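Local coordinates for protein dihydroxyacetone kinase (Citrobacter freundii, PDB 1UN8) that phosphorylates dihydroxyacetone at the expense of ATP, using a divalent metal cation, as a homodimer, at residues A90-T93 against A94-V98; E123-R127 against L128-V132. All coordinates share one frame; numbering follows the deposited sequence.

Contact 1. Residues A90-T93 against A94-V98; sequences AVLT and AIQAV
Overlapping i to i+4 bonds of one alpha helix join the two segments: Ala-94 N donates to Ala-90 O at 3.2 Å, and Gln-96 N reaches Leu-92 O at 3.0 Å with an N-H...O angle of 168°. One residue on, the bond from Ala-97 N to Thr-93 O is bent and weak. On the buried flank Val-91 and Ile-95 lie side by side and point the same way, Val-91 CG1 meeting Ile-95 CD1 at 3.8 Å. The next pair round the helix mixes apolar and polar groups. The isobutyl group of Leu-92, placed beside the carbonyl carbon by chi1 -176°, slants across Gln-96, and Leu-92 CG comes to 4.1 Å from Gln-96 NE2. The amide end of Gln-96 has a partner for each atom, Tyr-130 OH at OE1 and Ala-344 O of the second subunit at NE2. Thr-93, by contrast, turns its OG1 back to Asp-89 O within the helix. The chemistry thus divides round helix 88-98: Val-91 and Ile-95 supply an apolar face packed on helix 112-127, while the buried amide of Gln-96 has both its oxygen and its nitrogen satisfied, the latter across the dimer interface.

Contact 2. Residues E123-R127 against L128-V132; sequences EKARR and LGYNV
Ala-125 O is held by two backbone donors, Leu-128 N at 2.9 Å and Tyr-130 N at 3.2 Å, which approach from opposite faces of its carbonyl plane. The bond from Tyr-130 N is the straighter of the two, with an N-H...O angle of 152°. The same oxygen meets the edge of the Tyr-130 ring, close to the ring plane, with Tyr-130 CD1 3.3 Å away. Beside it, Gly-129 N donates to Arg-126 O at 3.0 Å, and the positive phi of Gly-129 (88°) turns the chain out of the helix.

From the last turn of the helix, the extended side chain of Arg-126 reaches across to Val-132 at the start of strand 132-137. Its NH2 donates to Val-132 O at 2.7 Å; the oxygen lies at the edge of the guanidinium, nearly in its plane, although the nitrogen stands above the plane of the carbonyl. NE makes a weak second bond to this oxygen, and a water accepts from both Arg-126 NE and Val-132 N. On the helix side, Arg-126 NH1 forms a salt bridge with Glu-123 OE1 at 3.4 Å. That carboxylate oxygen is also hydrogen-bonded to Gln-463 NE2 and Tyr-467 OH of the second subunit, so Arg-126, which itself packs on that Gln-463, joins the strand start to the dimer interface.

Toward strand 104-109, whose Cys-104 and Leu-106 also touch Val-132, Ala-125 CB packs on Val-132 CG2 at 3.8 Å. The pairing of Tyr-130 N with Ala-125 O and of Gly-129 N with Arg-126 O is a Schellman motif with Gly-129 as C-prime residue, here ending helix 112-127 and leading the chain into strand 132-137, the outermost of its sheet within this chain.

From the N terminus, the chain passes through contact 1 within helix 88-98, runs along strand 104-109 and helix 112-127, and then makes contact 2 as it turns into strand 132-137. The two are in series, neither nested nor crossed; contact 1 closes only helical turns, contact 2 the tight loop from helix to strand. Their centres lie 11 Å apart and the side chains meet directly: the Gln-96 to Tyr-130 hydrogen bond, 2.8 Å between OE1 and OH, bridges the two, while Leu-92 and Ile-95 pack on Ala-125. With Ile-95 also touching strand 52-59 and Val-132 strand 104-109, helices 88-98 and 112-127 are packed together and onto the sheet, and both contacts touch the second subunit.

Contact 1. Residues A90-T93 against A94-V98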
loop_
_atom_site.group_PDB
_atom_site.type_symbol
_atom_site.label_atom_id
_atom_site.label_comp_id
_atom_site.label_asym_id
_atom_site.label_seq_id
_atom_site.Cartn_x
_atom_site.Cartn_y
_atom_site.Cartn_z
ATOM N N ALA A 90 11.306 24.381 14.499
ATOM C CA ALA A 90 11.251 22.945 14.640
ATOM C C ALA A 90 12.581 22.284 14.319
ATOM O O ALA A 90 13.078 21.472 15.102
ATOM C CB ALA A 90 10.150 22.383 13.747
ATOM N N VAL A 91 13.165 22.629 13.174
ATOM C CA VAL A 91 14.417 22.014 12.771
ATOM C C VAL A 91 15.506 22.275 13.795
ATOM O O VAL A 91 16.252 21.366 14.166
ATOM C CB VAL A 91 14.884 22.518 11.378
ATOM C CG1 VAL A 91 16.214 21.852 10.995
ATOM C CG2 VAL A 91 13.833 22.197 10.329
ATOM N N LEU A 92 15.591 23.513 14.263
ATOM C CA LEU A 92 16.607 23.863 15.247
ATOM C C LEU A 92 16.440 22.983 16.483
ATOM O O LEU A 92 17.394 22.344 16.943
ATOM C CB LEU A 92 16.483 25.339 15.636
ATOM C CG LEU A 92 17.561 25.864 16.591
ATOM C CD1 LEU A 92 18.944 25.516 16.046
ATOM C CD2 LEU A 92 17.405 27.375 16.768
ATOM N N THR A 93 15.216 22.950 17.008
ATOM C CA THR A 93 14.896 22.159 18.181
ATOM C C THR A 93 15.426 20.742 18.072
ATOM O O THR A 93 15.929 20.185 19.049
ATOM C CB THR A 93 13.388 22.110 18.396
ATOM O OG1 THR A 93 12.906 23.439 18.616
ATOM C CG2 THR A 93 13.041 21.241 19.586
ATOM N N ALA A 94 15.315 20.146 16.892
ATOM C CA ALA A 94 15.810 18.785 16.701
ATOM C C ALA A 94 17.334 18.728 16.786
ATOM O O ALA A 94 17.898 17.819 17.382
ATOM C CB ALA A 94 15.344 18.250 15.354
ATOM N N ILE A 95 17.992 19.703 16.172
ATOM C CA ILE A 95 19.451 19.765 16.160
ATOM C C ILE A 95 19.972 19.810 17.597
ATOM O O ILE A 95 20.789 18.979 18.002
ATOM C CB ILE A 95 19.950 21.031 15.379
ATOM C CG1 ILE A 95 19.947 20.769 13.866
ATOM C CG2 ILE A 95 21.369 21.392 15.821
ATOM C CD1 ILE A 95 18.692 20.104 13.355
ATOM N N GLN A 96 19.484 20.783 18.362
ATOM C CA GLN A 96 19.880 20.959 19.752
ATOM C C GLN A 96 19.525 19.753 20.613
ATOM O O GLN A 96 20.208 19.458 21.597
ATOM C CB GLN A 96 19.177 22.168 20.350
ATOM C CG GLN A 96 19.480 23.474 19.675
ATOM C CD GLN A 96 19.411 24.619 20.658
ATOM O OE1 GLN A 96 20.305 24.781 21.495
ATOM N NE2 GLN A 96 18.343 25.407 20.579
ATOM N N ALA A 97 18.457 19.062 20.246
ATOM C CA ALA A 97 18.002 17.931 21.024
ATOM C C ALA A 97 18.797 16.644 20.888
ATOM O O ALA A 97 18.844 15.848 21.823
ATOM C CB ALA A 97 16.555 17.661 20.703
ATOM N N VAL A 98 19.433 16.434 19.741
ATOM C CA VAL A 98 20.152 15.187 19.517
ATOM C C VAL A 98 21.578 15.331 19.036
ATOM O O VAL A 98 22.236 14.327 18.738
ATOM C CB VAL A 98 19.405 14.316 18.474
ATOM C CG1 VAL A 98 17.980 14.088 18.915
ATOM C CG2 VAL A 98 19.428 14.997 17.106
#

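Contact 2. Residues E123-R127 against L128-V132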
loop_
_atom_site.group_PDB
_atom_site.type_symbol
_atom_site.label_atom_id
_atom_site.label_comp_id
_atom_site.label_asym_id
_atom_site.label_seq_id
_atom_site.Cartn_x
_atom_site.Cartn_y
_atom_site.Cartn_z
ATOM N N GLU A 123 22.112 27.593 10.201
ATOM C CA GLU A 123 22.803 28.841 10.473
ATOM C C GLU A 123 22.659 29.240 11.924
ATOM O O GLU A 123 23.633 29.642 12.559
ATOM C CB GLU A 123 22.268 29.960 9.574
ATOM C CG GLU A 123 22.561 29.721 8.111
ATOM C CD GLU A 123 24.044 29.588 7.849
ATOM O OE1 GLU A 123 24.427 28.827 6.930
ATOM O OE2 GLU A 123 24.833 30.252 8.560
ATOM N N LYS A 124 21.448 29.135 12.450
ATOM C CA LYS A 124 21.208 29.488 13.842
ATOM C C LYS A 124 21.901 28.490 14.760
ATOM O O LYS A 124 22.276 28.821 15.886
ATOM C CB LYS A 124 19.707 29.513 14.144
ATOM C CG LYS A 124 18.982 30.691 13.545
ATOM C CD LYS A 124 17.585 30.825 14.123
ATOM C CE LYS A 124 16.950 32.143 13.684
ATOM N NZ LYS A 124 15.653 32.398 14.372
ATOM N N ALA A 125 22.079 27.271 14.267
ATOM C CA ALA A 125 22.718 26.225 15.047
ATOM C C ALA A 125 24.209 26.501 15.136
ATOM O O ALA A 125 24.822 26.354 16.194
ATOM C CB ALA A 125 22.474 24.866 14.402
ATOM N N ARG A 126 24.784 26.898 14.007
ATOM C CA ARG A 126 26.202 27.194 13.940
ATOM C C ARG A 126 26.556 28.328 14.883
ATOM O O ARG A 126 27.611 28.304 15.509
ATOM C CB ARG A 126 26.598 27.536 12.503
ATOM C CG ARG A 126 26.711 26.305 11.627
ATOM C CD ARG A 126 26.955 26.643 10.178
ATOM N NE ARG A 126 27.220 25.440 9.399
ATOM C CZ ARG A 126 27.139 25.380 8.077
ATOM N NH1 ARG A 126 26.797 26.463 7.387
ATOM N NH2 ARG A 126 27.395 24.238 7.442
ATOM N N ARG A 127 25.676 29.317 15.000
ATOM C CA ARG A 127 25.938 30.426 15.901
ATOM C C ARG A 127 25.957 29.919 17.351
ATOM O O ARG A 127 26.579 30.522 18.232
ATOM C CB ARG A 127 24.874 31.511 15.742
ATOM C CG ARG A 127 24.953 32.588 16.804
ATOM C CD ARG A 127 23.966 33.706 16.553
ATOM N NE ARG A 127 23.895 34.616 17.693
ATOM C CZ ARG A 127 23.317 34.317 18.855
ATOM N NH1 ARG A 127 22.751 33.126 19.036
ATOM N NH2 ARG A 127 23.307 35.202 19.842
ATOM N N LEU A 128 25.277 28.802 17.589
ATOM C CA LEU A 128 25.217 28.221 18.918
ATOM C C LEU A 128 26.339 27.212 19.145
ATOM O O LEU A 128 26.328 26.462 20.119
ATOM C CB LEU A 128 23.856 27.558 19.140
ATOM C CG LEU A 128 22.662 28.518 19.139
ATOM C CD1 LEU A 128 21.340 27.730 19.152
ATOM C CD2 LEU A 128 22.760 29.440 20.346
ATOM N N GLY A 129 27.301 27.179 18.234
ATOM C CA GLY A 129 28.421 26.276 18.409
ATOM C C GLY A 129 28.312 24.858 17.886
ATOM O O GLY A 129 29.286 24.096 17.952
ATOM N N TYR A 130 27.148 24.477 17.368
ATOM C CA TYR A 130 27.010 23.123 16.843
ATOM C C TYR A 130 27.703 23.011 15.491
ATOM O O TYR A 130 27.797 23.992 14.746
ATOM C CB TYR A 130 25.536 22.750 16.663
ATOM C CG TYR A 130 24.701 22.752 17.919
ATOM C CD1 TYR A 130 24.041 23.903 18.333
ATOM C CD2 TYR A 130 24.543 21.588 18.678
ATOM C CE1 TYR A 130 23.235 23.904 19.470
ATOM C CE2 TYR A 130 23.739 21.573 19.822
ATOM C CZ TYR A 130 23.086 22.739 20.210
ATOM O OH TYR A 130 22.287 22.757 21.334
ATOM N N ASN A 131 28.207 21.825 15.183
ATOM C CA ASN A 131 28.835 21.599 13.891
ATOM C C ASN A 131 27.751 21.007 13.002
ATOM O O ASN A 131 27.224 19.929 13.289
ATOM C CB ASN A 131 30.002 20.626 14.004
ATOM C CG ASN A 131 31.223 21.261 14.622
ATOM O OD1 ASN A 131 32.339 20.802 14.409
ATOM N ND2 ASN A 131 31.022 22.323 15.394
ATOM N N VAL A 132 27.420 21.717 11.928
ATOM C CA VAL A 132 26.367 21.274 11.030
ATOM C C VAL A 132 26.749 21.244 9.559
ATOM O O VAL A 132 27.501 22.093 9.074
ATOM C CB VAL A 132 25.131 22.179 11.163
ATOM C CG1 VAL A 132 23.939 21.534 10.474
ATOM C CG2 VAL A 132 24.847 22.452 12.633
HETATM O O HOH W 1 29.281 23.790 10.870
#